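Local atomic coordinates of aldehyde dehydrogenase (Burkholderia cenocepacia, PDB entry 4O6R), a protein that probably catalyses the NAD(P)+-dependent oxidation of aldehydes and here holds adenosine monophosphate in its nucleotide-binding domain. Residues A[240-245]-A[252-257]; A[218-223]-A[227-232]; A[152-157]-A[164-169]. All coordinates share one frame; numbering follows the deposited sequence.

Contact 1 of 3, residues A[240-245]-A[252-257]. With AMP (adenosine monophosphate), chain E.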
loop_
_atom_site.group_PDB
_atom_site.type_symbol
_atom_site.label_atom_id
_atom_site.label_comp_id
_atom_site.label_asym_id
_atom_site.label_seq_id
_atom_site.Cartn_x
_atom_site.Cartn_y
_atom_site.Cartn_z
ATOM N N ARG A 240 -14.904 27.217 15.263
ATOM C CA ARG A 240 -15.076 27.024 16.699
ATOM C C ARG A 240 -14.553 25.651 17.187
ATOM O O ARG A 240 -14.000 25.549 18.278
ATOM C CB ARG A 240 -16.557 27.189 17.097
ATOM C CG ARG A 240 -17.123 28.583 16.817
ATOM C CD ARG A 240 -18.321 28.955 17.703
ATOM N NE ARG A 240 -19.482 28.081 17.499
ATOM C CZ ARG A 240 -20.428 28.236 16.557
ATOM N NH1 ARG A 240 -20.385 29.235 15.668
ATOM N NH2 ARG A 240 -21.433 27.364 16.483
ATOM N N ILE A 241 -14.715 24.618 16.358
ATOM C CA ILE A 241 -14.140 23.303 16.643
ATOM C C ILE A 241 -12.632 23.394 16.701
ATOM O O ILE A 241 -12.004 22.892 17.622
ATOM C CB ILE A 241 -14.517 22.254 15.567
ATOM C CG1 ILE A 241 -16.036 21.977 15.562
ATOM C CG2 ILE A 241 -13.743 20.958 15.778
ATOM C CD1 ILE A 241 -16.607 21.405 16.851
ATOM N N VAL A 242 -12.052 24.028 15.694
ATOM C CA VAL A 242 -10.615 24.241 15.651
ATOM C C VAL A 242 -10.140 24.964 16.896
ATOM O O VAL A 242 -9.196 24.515 17.551
ATOM C CB VAL A 242 -10.182 24.951 14.357
ATOM C CG1 VAL A 242 -8.714 25.354 14.413
ATOM C CG2 VAL A 242 -10.416 24.027 13.175
ATOM N N GLU A 243 -10.842 26.041 17.263
ATOM C CA GLU A 243 -10.461 26.794 18.442
ATOM C C GLU A 243 -10.499 25.921 19.699
ATOM O O GLU A 243 -9.607 25.981 20.521
ATOM C CB GLU A 243 -11.337 28.056 18.599
ATOM C CG GLU A 243 -10.722 29.139 19.475
ATOM C CD GLU A 243 -10.993 28.959 20.950
ATOM O OE1 GLU A 243 -11.730 27.999 21.314
ATOM O OE2 GLU A 243 -10.479 29.775 21.781
ATOM N N ALA A 244 -11.529 25.107 19.835
ATOM C CA ALA A 244 -11.693 24.243 21.004
ATOM C C ALA A 244 -10.604 23.195 21.072
ATOM O O ALA A 244 -10.215 22.800 22.159
ATOM C CB ALA A 244 -13.043 23.539 20.960
ATOM N N SER A 245 -10.110 22.749 19.906
ATOM C CA SER A 245 -9.112 21.689 19.852
ATOM C C SER A 245 -7.782 22.091 20.507
ATOM O O SER A 245 -6.987 21.249 20.859
ATOM C CB SER A 245 -8.879 21.270 18.381
ATOM O OG SER A 245 -7.976 22.160 17.747
ATOM N N VAL A 252 -8.194 16.853 14.507
ATOM C CA VAL A 252 -9.412 17.465 14.003
ATOM C C VAL A 252 -9.718 16.980 12.570
ATOM O O VAL A 252 -8.823 16.875 11.719
ATOM C CB VAL A 252 -9.278 19.006 14.012
ATOM C CG1 VAL A 252 -10.516 19.679 13.424
ATOM C CG2 VAL A 252 -9.034 19.516 15.424
ATOM N N GLN A 253 -10.975 16.661 12.328
ATOM C CA GLN A 253 -11.481 16.408 10.985
ATOM C C GLN A 253 -12.701 17.324 10.736
ATOM O O GLN A 253 -13.554 17.499 11.616
ATOM C CB GLN A 253 -11.856 14.920 10.849
ATOM C CG GLN A 253 -12.504 14.532 9.538
ATOM C CD GLN A 253 -12.723 13.031 9.443
ATOM O OE1 GLN A 253 -12.314 12.255 10.349
ATOM N NE2 GLN A 253 -13.362 12.598 8.369
ATOM N N LEU A 254 -12.781 17.901 9.537
ATOM C CA LEU A 254 -13.818 18.911 9.251
ATOM C C LEU A 254 -14.387 18.686 7.877
ATOM O O LEU A 254 -13.636 18.611 6.908
ATOM C CB LEU A 254 -13.220 20.318 9.276
ATOM C CG LEU A 254 -12.513 20.791 10.546
ATOM C CD1 LEU A 254 -11.737 22.090 10.317
ATOM C CD2 LEU A 254 -13.500 20.948 11.686
ATOM N N GLU A 255 -15.702 18.557 7.797
ATOM C CA GLU A 255 -16.407 18.591 6.501
ATOM C C GLU A 255 -17.397 19.697 6.578
ATOM O O GLU A 255 -18.385 19.614 7.307
ATOM C CB GLU A 255 -17.166 17.308 6.141
ATOM C CG GLU A 255 -17.802 17.376 4.734
ATOM C CD GLU A 255 -19.304 17.703 4.664
ATOM O OE1 GLU A 255 -19.759 18.870 4.820
ATOM O OE2 GLU A 255 -20.074 16.779 4.346
ATOM N N LEU A 256 -17.161 20.772 5.814
ATOM C CA LEU A 256 -17.758 22.099 6.088
ATOM C C LEU A 256 -18.558 22.765 4.949
ATOM O O LEU A 256 -18.555 24.003 4.818
ATOM C CB LEU A 256 -16.665 23.083 6.515
ATOM C CG LEU A 256 -15.761 22.702 7.677
ATOM C CD1 LEU A 256 -14.796 23.850 7.912
ATOM C CD2 LEU A 256 -16.580 22.420 8.922
ATOM N N GLY A 257 -19.269 21.958 4.173
ATOM C CA GLY A 257 -20.160 22.478 3.157
ATOM C C GLY A 257 -19.516 22.656 1.793
ATOM O O GLY A 257 -18.283 22.514 1.613
HETATM P P AMP E . -23.936 23.603 12.512
HETATM O O1P AMP E . -22.843 23.509 11.503
HETATM O O2P AMP E . -23.624 24.640 13.613
HETATM O O3P AMP E . -25.333 23.682 11.870
HETATM O "O5'" AMP E . -24.027 22.178 13.339
HETATM C "C5'" AMP E . -23.819 20.805 12.907
HETATM C "C4'" AMP E . -23.664 19.943 14.196
HETATM O "O4'" AMP E . -22.764 20.624 15.094
HETATM C "C3'" AMP E . -24.921 19.689 15.039
HETATM O "O3'" AMP E . -25.002 18.354 15.634
HETATM C "C2'" AMP E . -24.844 20.808 16.091
HETATM O "O2'" AMP E . -25.616 20.620 17.299
HETATM C "C1'" AMP E . -23.346 20.929 16.360
HETATM N N9 AMP E . -22.878 22.252 16.900
HETATM C C8 AMP E . -23.494 23.469 16.808
HETATM N N7 AMP E . -22.768 24.435 17.461
HETATM C C5 AMP E . -21.652 23.855 17.982
HETATM C C6 AMP E . -20.449 24.268 18.766
HETATM N N6 AMP E . -20.261 25.534 19.159
HETATM N N1 AMP E . -19.513 23.361 19.097
HETATM C C2 AMP E . -19.668 22.081 18.726
HETATM N N3 AMP E . -20.733 21.626 18.029
HETATM C C4 AMP E . -21.742 22.424 17.619
#
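Val252 sends its two methyls to different parts of helix 235-245. With CG1 anti to the backbone N (chi1 177°), that methyl meets CG2 of Ile241, while the other branch reaches the end of the segment. There Val252 CG2 presses on Ser245 CB at 3.4 Å, tighter than usual for two carbons. Ser245 turns its hydroxyl back onto its own helix: OG, held between the backbone N and carbonyl carbon (chi1 82°), donates to Val242 O over 2.7 Å, in the carbonyl plane and on a lone pair. Its polar end is thereby satisfied locally, and CB is the part that meets the strand.

Two residues on, Leu254 forks between neighbouring helix residues. Its CD1 meets Val242 CG2 at 3.7 Å, the two side chains crossing at about a right angle. Leu254 CD2 lies 4.1 Å from Ile241 CG2, these chains running past each other in opposite directions. Ile241 thus gives its short branch to the strand, and its longer branch folds away so that CD1 rests 3.7 Å from C2 of the AMP adenine. The residue before it, Arg240, stays clear of the strand and bends about its CG-CD bond to bring its guanidinium beside the base, with AMP N7 in the guanidinium plane, 3.4 Å from NH2. Tyr464 adds to the packing of Val242, Val252 and Leu254, and Val242 and Ser245 also meet Ser245 and Val242 of a second subunit.

The axes of helix segment 240-245 and strand segment 252-255 run nearly antiparallel, 9.4 Å apart at closest approach, as expected where a helix returns the chain to the start of the next parallel strand: the beta-alpha-beta crossover 228-232, 235-245, 251-255 of a Rossmann-type nucleotide-binding domain, here flanking the adenine.

Contact 2 of 3, residues A[218-223]-A[227-232]; sequences QRLAEH and GKIAFT. With AMP (adenosine monophosphate), chain E.
Ile229 rises from the strand into the last turn of helix 213-222, where Leu220 and Ala221 receive it. With CG1 anti to the backbone N (chi1 -176°), the long branch stands out from the sheet and brings CD1 to both neighbours: Ile229 CD1 lies 4.0 Å from Leu220 CG, and Ala221 CA is equally close to it. Lower down the same branch, Ile229 CG1 faces the methyl of Ala221, CB, at 4.3 Å. All three residues are buried and the packing is wholly apolar. Ile229 also touches Ile153 of the adjacent strand and Lys250, whose NZ donates hydrogen bonds to Ala221 O and His223 O. Helix 213-222 follows the outlying strand 206-208 and leads back across the sheet to strand 228-232; this long connection, landing next to 138-153, is a crossover of a Rossmann-type fold.

Away from this apolar wedge the helix is partly exposed, and its side chains pair among themselves or with the nucleotide. Gln218 NE2 donates to Glu222 OE2 at 2.7 Å in an almost straight bond, arriving from above the carboxylate plane. This bond fixes the amide rotation, so that Gln218 OE1 accepts from AMP N6 at 3.1 Å. Arg219 lays NH2 over the rim of one face of the ring of His223, just past the helix end, and forms a salt bridge with Asp51. Phe231, two residues further along the strand from Ile229, turns its edge to the ribose, its CE1 3.0 Å from AMP O4' and in line with the ring plane.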
loop_
_atom_site.group_PDB
_atom_site.type_symbol
_atom_site.label_atom_id
_atom_site.label_comp_id
_atom_site.label_asym_id
_atom_site.label_seq_id
_atom_site.Cartn_x
_atom_site.Cartn_y
_atom_site.Cartn_z
ATOM N N GLN A 218 -19.899 21.665 22.400
ATOM C CA GLN A 218 -18.743 22.477 22.810
ATOM C C GLN A 218 -17.896 21.705 23.837
ATOM O O GLN A 218 -16.671 21.714 23.772
ATOM C CB GLN A 218 -19.210 23.809 23.397
ATOM C CG GLN A 218 -18.122 24.803 23.696
ATOM C CD GLN A 218 -17.497 25.381 22.444
ATOM O OE1 GLN A 218 -18.169 25.560 21.413
ATOM N NE2 GLN A 218 -16.196 25.679 22.518
ATOM N N ARG A 219 -18.541 21.014 24.766
ATOM C CA ARG A 219 -17.781 20.274 25.759
ATOM C C ARG A 219 -17.011 19.122 25.095
ATOM O O ARG A 219 -15.841 18.887 25.411
ATOM C CB ARG A 219 -18.677 19.740 26.883
ATOM C CG ARG A 219 -17.947 18.932 27.944
ATOM C CD ARG A 219 -16.742 19.659 28.537
ATOM N NE ARG A 219 -16.097 18.839 29.554
ATOM C CZ ARG A 219 -14.876 19.031 30.026
ATOM N NH1 ARG A 219 -14.128 20.038 29.603
ATOM N NH2 ARG A 219 -14.389 18.194 30.932
ATOM N N LEU A 220 -17.683 18.397 24.200
ATOM C CA LEU A 220 -17.042 17.293 23.464
ATOM C C LEU A 220 -15.764 17.781 22.731
ATOM O O LEU A 220 -14.703 17.161 22.830
ATOM C CB LEU A 220 -18.035 16.667 22.463
ATOM C CG LEU A 220 -17.587 15.369 21.771
ATOM C CD1 LEU A 220 -17.077 14.322 22.769
ATOM C CD2 LEU A 220 -18.754 14.784 20.975
ATOM N N ALA A 221 -15.873 18.890 22.006
ATOM C CA ALA A 221 -14.728 19.460 21.273
ATOM C C ALA A 221 -13.605 19.906 22.206
ATOM O O ALA A 221 -12.438 19.801 21.839
ATOM C CB ALA A 221 -15.178 20.612 20.388
ATOM N N GLU A 222 -13.952 20.418 23.397
ATOM C CA GLU A 222 -12.952 20.884 24.375
ATOM C C GLU A 222 -12.392 19.798 25.264
ATOM O O GLU A 222 -11.425 20.024 25.956
ATOM C CB GLU A 222 -13.546 21.943 25.298
ATOM C CG GLU A 222 -13.868 23.232 24.590
ATOM C CD GLU A 222 -14.663 24.231 25.422
ATOM O OE1 GLU A 222 -15.072 23.917 26.565
ATOM O OE2 GLU A 222 -14.929 25.321 24.878
ATOM N N HIS A 223 -13.011 18.623 25.297
ATOM C CA HIS A 223 -12.714 17.657 26.356
ATOM C C HIS A 223 -11.248 17.184 26.307
ATOM O O HIS A 223 -10.770 16.773 25.248
ATOM C CB HIS A 223 -13.655 16.456 26.272
ATOM C CG HIS A 223 -13.781 15.710 27.566
ATOM N ND1 HIS A 223 -12.731 15.022 28.128
ATOM C CD2 HIS A 223 -14.820 15.582 28.430
ATOM C CE1 HIS A 223 -13.120 14.479 29.272
ATOM N NE2 HIS A 223 -14.384 14.809 29.477
ATOM N N GLY A 227 -9.168 12.397 22.004
ATOM C CA GLY A 227 -7.968 12.488 21.164
ATOM C C GLY A 227 -8.196 13.012 19.751
ATOM O O GLY A 227 -7.254 13.398 19.064
ATOM N N LYS A 228 -9.447 12.994 19.314
ATOM C CA LYS A 228 -9.814 13.512 17.993
ATOM C C LYS A 228 -11.258 13.953 18.006
ATOM O O LYS A 228 -12.107 13.312 18.648
ATOM C CB LYS A 228 -9.607 12.454 16.907
ATOM C CG LYS A 228 -9.975 12.920 15.505
ATOM C CD LYS A 228 -9.694 11.877 14.434
ATOM C CE LYS A 228 -10.370 12.321 13.146
ATOM N NZ LYS A 228 -10.265 11.354 12.036
ATOM N N ILE A 229 -11.531 15.050 17.311
ATOM C CA ILE A 229 -12.881 15.508 17.130
ATOM C C ILE A 229 -13.150 15.578 15.635
ATOM O O ILE A 229 -12.299 16.079 14.878
ATOM C CB ILE A 229 -13.118 16.873 17.795
ATOM C CG1 ILE A 229 -14.576 17.333 17.684
ATOM C CG2 ILE A 229 -12.189 17.940 17.230
ATOM C CD1 ILE A 229 -15.535 16.560 18.565
ATOM N N ALA A 230 -14.306 15.037 15.237
ATOM C CA ALA A 230 -14.729 15.044 13.851
ATOM C C ALA A 230 -16.048 15.793 13.751
ATOM O O ALA A 230 -16.998 15.498 14.508
ATOM C CB ALA A 230 -14.863 13.634 13.332
ATOM N N PHE A 231 -16.096 16.779 12.854
ATOM C CA PHE A 231 -17.237 17.652 12.749
ATOM C C PHE A 231 -17.647 17.876 11.297
ATOM O O PHE A 231 -16.803 18.102 10.395
ATOM C CB PHE A 231 -16.935 19.009 13.421
ATOM C CG PHE A 231 -17.999 20.047 13.169
ATOM C CD1 PHE A 231 -19.127 20.089 13.941
ATOM C CD2 PHE A 231 -17.869 20.961 12.127
ATOM C CE1 PHE A 231 -20.123 21.030 13.703
ATOM C CE2 PHE A 231 -18.851 21.900 11.867
ATOM C CZ PHE A 231 -19.986 21.922 12.652
ATOM N N THR A 232 -18.959 17.801 11.081
ATOM C CA THR A 232 -19.582 18.094 9.794
ATOM C C THR A 232 -20.613 19.146 10.069
ATOM O O THR A 232 -21.460 18.953 10.966
ATOM C CB THR A 232 -20.253 16.830 9.241
ATOM O OG1 THR A 232 -19.253 15.857 8.973
ATOM C CG2 THR A 232 -21.058 17.083 7.988
HETATM P P AMP E . -23.936 23.603 12.512
HETATM O O1P AMP E . -22.843 23.509 11.503
HETATM O O2P AMP E . -23.624 24.640 13.613
HETATM O O3P AMP E . -25.333 23.682 11.870
HETATM O "O5'" AMP E . -24.027 22.178 13.339
HETATM C "C5'" AMP E . -23.819 20.805 12.907
HETATM C "C4'" AMP E . -23.664 19.943 14.196
HETATM O "O4'" AMP E . -22.764 20.624 15.094
HETATM C "C3'" AMP E . -24.921 19.689 15.039
HETATM O "O3'" AMP E . -25.002 18.354 15.634
HETATM C "C2'" AMP E . -24.844 20.808 16.091
HETATM O "O2'" AMP E . -25.616 20.620 17.299
HETATM C "C1'" AMP E . -23.346 20.929 16.360
HETATM N N9 AMP E . -22.878 22.252 16.900
HETATM C C8 AMP E . -23.494 23.469 16.808
HETATM N N7 AMP E . -22.768 24.435 17.461
HETATM C C5 AMP E . -21.652 23.855 17.982
HETATM C C6 AMP E . -20.449 24.268 18.766
HETATM N N6 AMP E . -20.261 25.534 19.159
HETATM N N1 AMP E . -19.513 23.361 19.097
HETATM C C2 AMP E . -19.668 22.081 18.726
HETATM N N3 AMP E . -20.733 21.626 18.029
HETATM C C4 AMP E . -21.742 22.424 17.619
#

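Contact 3 of 3, residues A[152-157]-A[164-169]; sequences QIVPWN and SWKMGP. With AMP (adenosine monophosphate), chain E.
The beta-alpha unit of strand 138-153 and helix 159-172, part of a Rossmann-type domain, carries the ribose side of the AMP pocket on its connecting loop. Behind the strand, on the side away from the nucleotide, Gln152 reaches the helix with its chain extended beyond CG. Its NE2 donates to Lys166 O at 2.9 Å, coming from above the carbonyl plane and not along a lone pair, and also bonds to Tyr476 OH. Gln152 OE1, buried with no polar partner in the model, is set against carbon: it lies 3.4 Å from Lys166 CB and just as close to Met167 CG. The lysine slides past Gln152 in the opposite direction, then bends twice along its chain, which takes NZ away from the strand to a salt bridge with Glu467. Val154 CG2 packs on Lys166 CG at 4.1 Å.

On the nucleotide side, Ile153 puts CD1 3.7 Å from AMP N3, at the N3-C2 edge of the base and close to its plane, and CG2 against the ribose, where it is 3.1 Å from AMP O4'. One residue on, the backbone carbonyl of Val154 accepts the ribose hydroxyl, AMP O3' to Val154 O measuring 2.8 Å.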
loop_
_atom_site.group_PDB
_atom_site.type_symbol
_atom_site.label_atom_id
_atom_site.label_comp_id
_atom_site.label_asym_id
_atom_site.label_seq_id
_atom_site.Cartn_x
_atom_site.Cartn_y
_atom_site.Cartn_z
ATOM N N GLN A 152 -17.438 12.797 17.938
ATOM C CA GLN A 152 -18.024 12.981 16.608
ATOM C C GLN A 152 -19.294 13.793 16.707
ATOM O O GLN A 152 -20.199 13.460 17.457
ATOM C CB GLN A 152 -18.277 11.623 15.947
ATOM C CG GLN A 152 -17.045 10.721 15.963
ATOM C CD GLN A 152 -17.262 9.364 15.321
ATOM O OE1 GLN A 152 -18.275 8.693 15.558
ATOM N NE2 GLN A 152 -16.317 8.945 14.496
ATOM N N ILE A 153 -19.374 14.841 15.896
ATOM C CA ILE A 153 -20.518 15.748 15.867
ATOM C C ILE A 153 -21.077 15.731 14.458
ATOM O O ILE A 153 -20.357 16.009 13.510
ATOM C CB ILE A 153 -20.110 17.177 16.292
ATOM C CG1 ILE A 153 -19.649 17.179 17.746
ATOM C CG2 ILE A 153 -21.284 18.141 16.139
ATOM C CD1 ILE A 153 -18.907 18.405 18.191
ATOM N N VAL A 154 -22.390 15.491 14.377
ATOM C CA VAL A 154 -23.113 15.077 13.160
ATOM C C VAL A 154 -24.348 15.979 12.929
ATOM O O VAL A 154 -25.105 16.188 13.873
ATOM C CB VAL A 154 -23.628 13.628 13.401
ATOM C CG1 VAL A 154 -24.363 13.090 12.204
ATOM C CG2 VAL A 154 -22.491 12.693 13.799
ATOM N N PRO A 155 -24.577 16.508 11.689
ATOM C CA PRO A 155 -25.756 17.296 11.485
ATOM C C PRO A 155 -27.007 16.458 11.156
ATOM O O PRO A 155 -26.979 15.222 11.245
ATOM C CB PRO A 155 -25.357 18.188 10.317
ATOM C CG PRO A 155 -24.457 17.362 9.512
ATOM C CD PRO A 155 -23.774 16.417 10.455
ATOM N N TRP A 156 -28.072 17.146 10.745
ATOM C CA TRP A 156 -29.403 16.558 10.670
ATOM C C TRP A 156 -29.825 16.099 9.282
ATOM O O TRP A 156 -30.956 15.642 9.137
ATOM C CB TRP A 156 -30.424 17.571 11.188
ATOM C CG TRP A 156 -30.191 18.971 10.675
ATOM C CD1 TRP A 156 -29.568 19.981 11.335
ATOM C CD2 TRP A 156 -30.541 19.483 9.379
ATOM N NE1 TRP A 156 -29.529 21.103 10.540
ATOM C CE2 TRP A 156 -30.109 20.818 9.330
ATOM C CE3 TRP A 156 -31.180 18.938 8.254
ATOM C CZ2 TRP A 156 -30.342 21.649 8.211
ATOM C CZ3 TRP A 156 -31.402 19.757 7.132
ATOM C CH2 TRP A 156 -30.988 21.101 7.128
ATOM N N ASN A 157 -28.954 16.207 8.263
ATOM C CA ASN A 157 -29.429 15.943 6.897
ATOM C C ASN A 157 -29.428 14.463 6.469
ATOM O O ASN A 157 -30.323 14.045 5.732
ATOM C CB ASN A 157 -28.728 16.825 5.872
ATOM C CG ASN A 157 -27.243 16.663 5.875
ATOM O OD1 ASN A 157 -26.621 16.689 6.923
ATOM N ND2 ASN A 157 -26.659 16.532 4.707
ATOM N N SER A 164 -23.006 5.478 10.302
ATOM C CA SER A 164 -22.089 4.553 9.652
ATOM C C SER A 164 -20.834 5.253 9.139
ATOM O O SER A 164 -19.726 4.744 9.321
ATOM C CB SER A 164 -22.782 3.796 8.529
ATOM O OG SER A 164 -23.058 4.628 7.402
ATOM N N TRP A 165 -20.974 6.416 8.520
ATOM C CA TRP A 165 -19.784 7.105 7.984
ATOM C C TRP A 165 -18.767 7.463 9.081
ATOM O O TRP A 165 -17.563 7.370 8.893
ATOM C CB TRP A 165 -20.188 8.380 7.266
ATOM C CG TRP A 165 -20.880 8.190 5.967
ATOM C CD1 TRP A 165 -21.519 7.070 5.498
ATOM C CD2 TRP A 165 -21.033 9.184 4.959
ATOM N NE1 TRP A 165 -22.055 7.315 4.245
ATOM C CE2 TRP A 165 -21.770 8.607 3.900
ATOM C CE3 TRP A 165 -20.561 10.501 4.823
ATOM C CZ2 TRP A 165 -22.043 9.305 2.708
ATOM C CZ3 TRP A 165 -20.859 11.208 3.642
ATOM C CH2 TRP A 165 -21.591 10.602 2.611
ATOM N N LYS A 166 -19.295 7.895 10.217
ATOM C CA LYS A 166 -18.497 8.248 11.380
ATOM C C LYS A 166 -17.981 7.057 12.175
ATOM O O LYS A 166 -16.768 6.909 12.410
ATOM C CB LYS A 166 -19.348 9.080 12.314
ATOM C CG LYS A 166 -19.706 10.427 11.763
ATOM C CD LYS A 166 -18.506 11.315 11.715
ATOM C CE LYS A 166 -18.474 12.008 10.395
ATOM N NZ LYS A 166 -17.178 12.716 10.206
ATOM N N MET A 167 -18.906 6.215 12.603
ATOM C CA MET A 167 -18.569 5.176 13.541
ATOM C C MET A 167 -17.931 3.962 12.900
ATOM O O MET A 167 -17.158 3.274 13.561
ATOM C CB MET A 167 -19.779 4.769 14.386
ATOM C CG MET A 167 -20.269 5.929 15.239
ATOM S SD MET A 167 -21.329 5.413 16.610
ATOM C CE MET A 167 -22.896 5.213 15.750
ATOM N N GLY A 168 -18.235 3.701 11.633
ATOM C CA GLY A 168 -17.597 2.574 10.941
ATOM C C GLY A 168 -16.067 2.566 11.048
ATOM O O GLY A 168 -15.497 1.636 11.618
ATOM N N PRO A 169 -15.401 3.600 10.521
ATOM C CA PRO A 169 -13.963 3.576 10.599
ATOM C C PRO A 169 -13.438 3.738 12.013
ATOM O O PRO A 169 -12.448 3.102 12.352
ATOM C CB PRO A 169 -13.528 4.742 9.692
ATOM C CG PRO A 169 -14.694 5.636 9.575
ATOM C CD PRO A 169 -15.884 4.718 9.683
HETATM P P AMP E . -23.936 23.603 12.512
HETATM O O1P AMP E . -22.843 23.509 11.503
HETATM O O2P AMP E . -23.624 24.640 13.613
HETATM O O3P AMP E . -25.333 23.682 11.870
HETATM O "O5'" AMP E . -24.027 22.178 13.339
HETATM C "C5'" AMP E . -23.819 20.805 12.907
HETATM C "C4'" AMP E . -23.664 19.943 14.196
HETATM O "O4'" AMP E . -22.764 20.624 15.094
HETATM C "C3'" AMP E . -24.921 19.689 15.039
HETATM O "O3'" AMP E . -25.002 18.354 15.634
HETATM C "C2'" AMP E . -24.844 20.808 16.091
HETATM O "O2'" AMP E . -25.616 20.620 17.299
HETATM C "C1'" AMP E . -23.346 20.929 16.360
HETATM N N9 AMP E . -22.878 22.252 16.900
HETATM C C8 AMP E . -23.494 23.469 16.808
HETATM N N7 AMP E . -22.768 24.435 17.461
HETATM C C5 AMP E . -21.652 23.855 17.982
HETATM C C6 AMP E . -20.449 24.268 18.766
HETATM N N6 AMP E . -20.261 25.534 19.159
HETATM N N1 AMP E . -19.513 23.361 19.097
HETATM C C2 AMP E . -19.668 22.081 18.726
HETATM N N3 AMP E . -20.733 21.626 18.029
HETATM C C4 AMP E . -21.742 22.424 17.619
#

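In the fold
Along the chain the order is contact 3, contact 2, contact 1, each closing before the next opens. Their strands lie side by side in one sheet, 138-153 next to 228-232 and that next to 251-255. Centres of contacts 1 and 2 are about 8 Å apart, those of contacts 2 and 3 about 13 Å, and those of contacts 1 and 3 about 14 Å. Helices 213-222 and 235-245 pack together on the AMP face through Ala221 and Ala244, whereas helix 159-172 covers the opposite face. Ile153, Phe231 and Ile241, one from each contact, touch one another beside the nucleotide, so all three units contribute to the same pocket, consistent with a dinucleotide cofactor site.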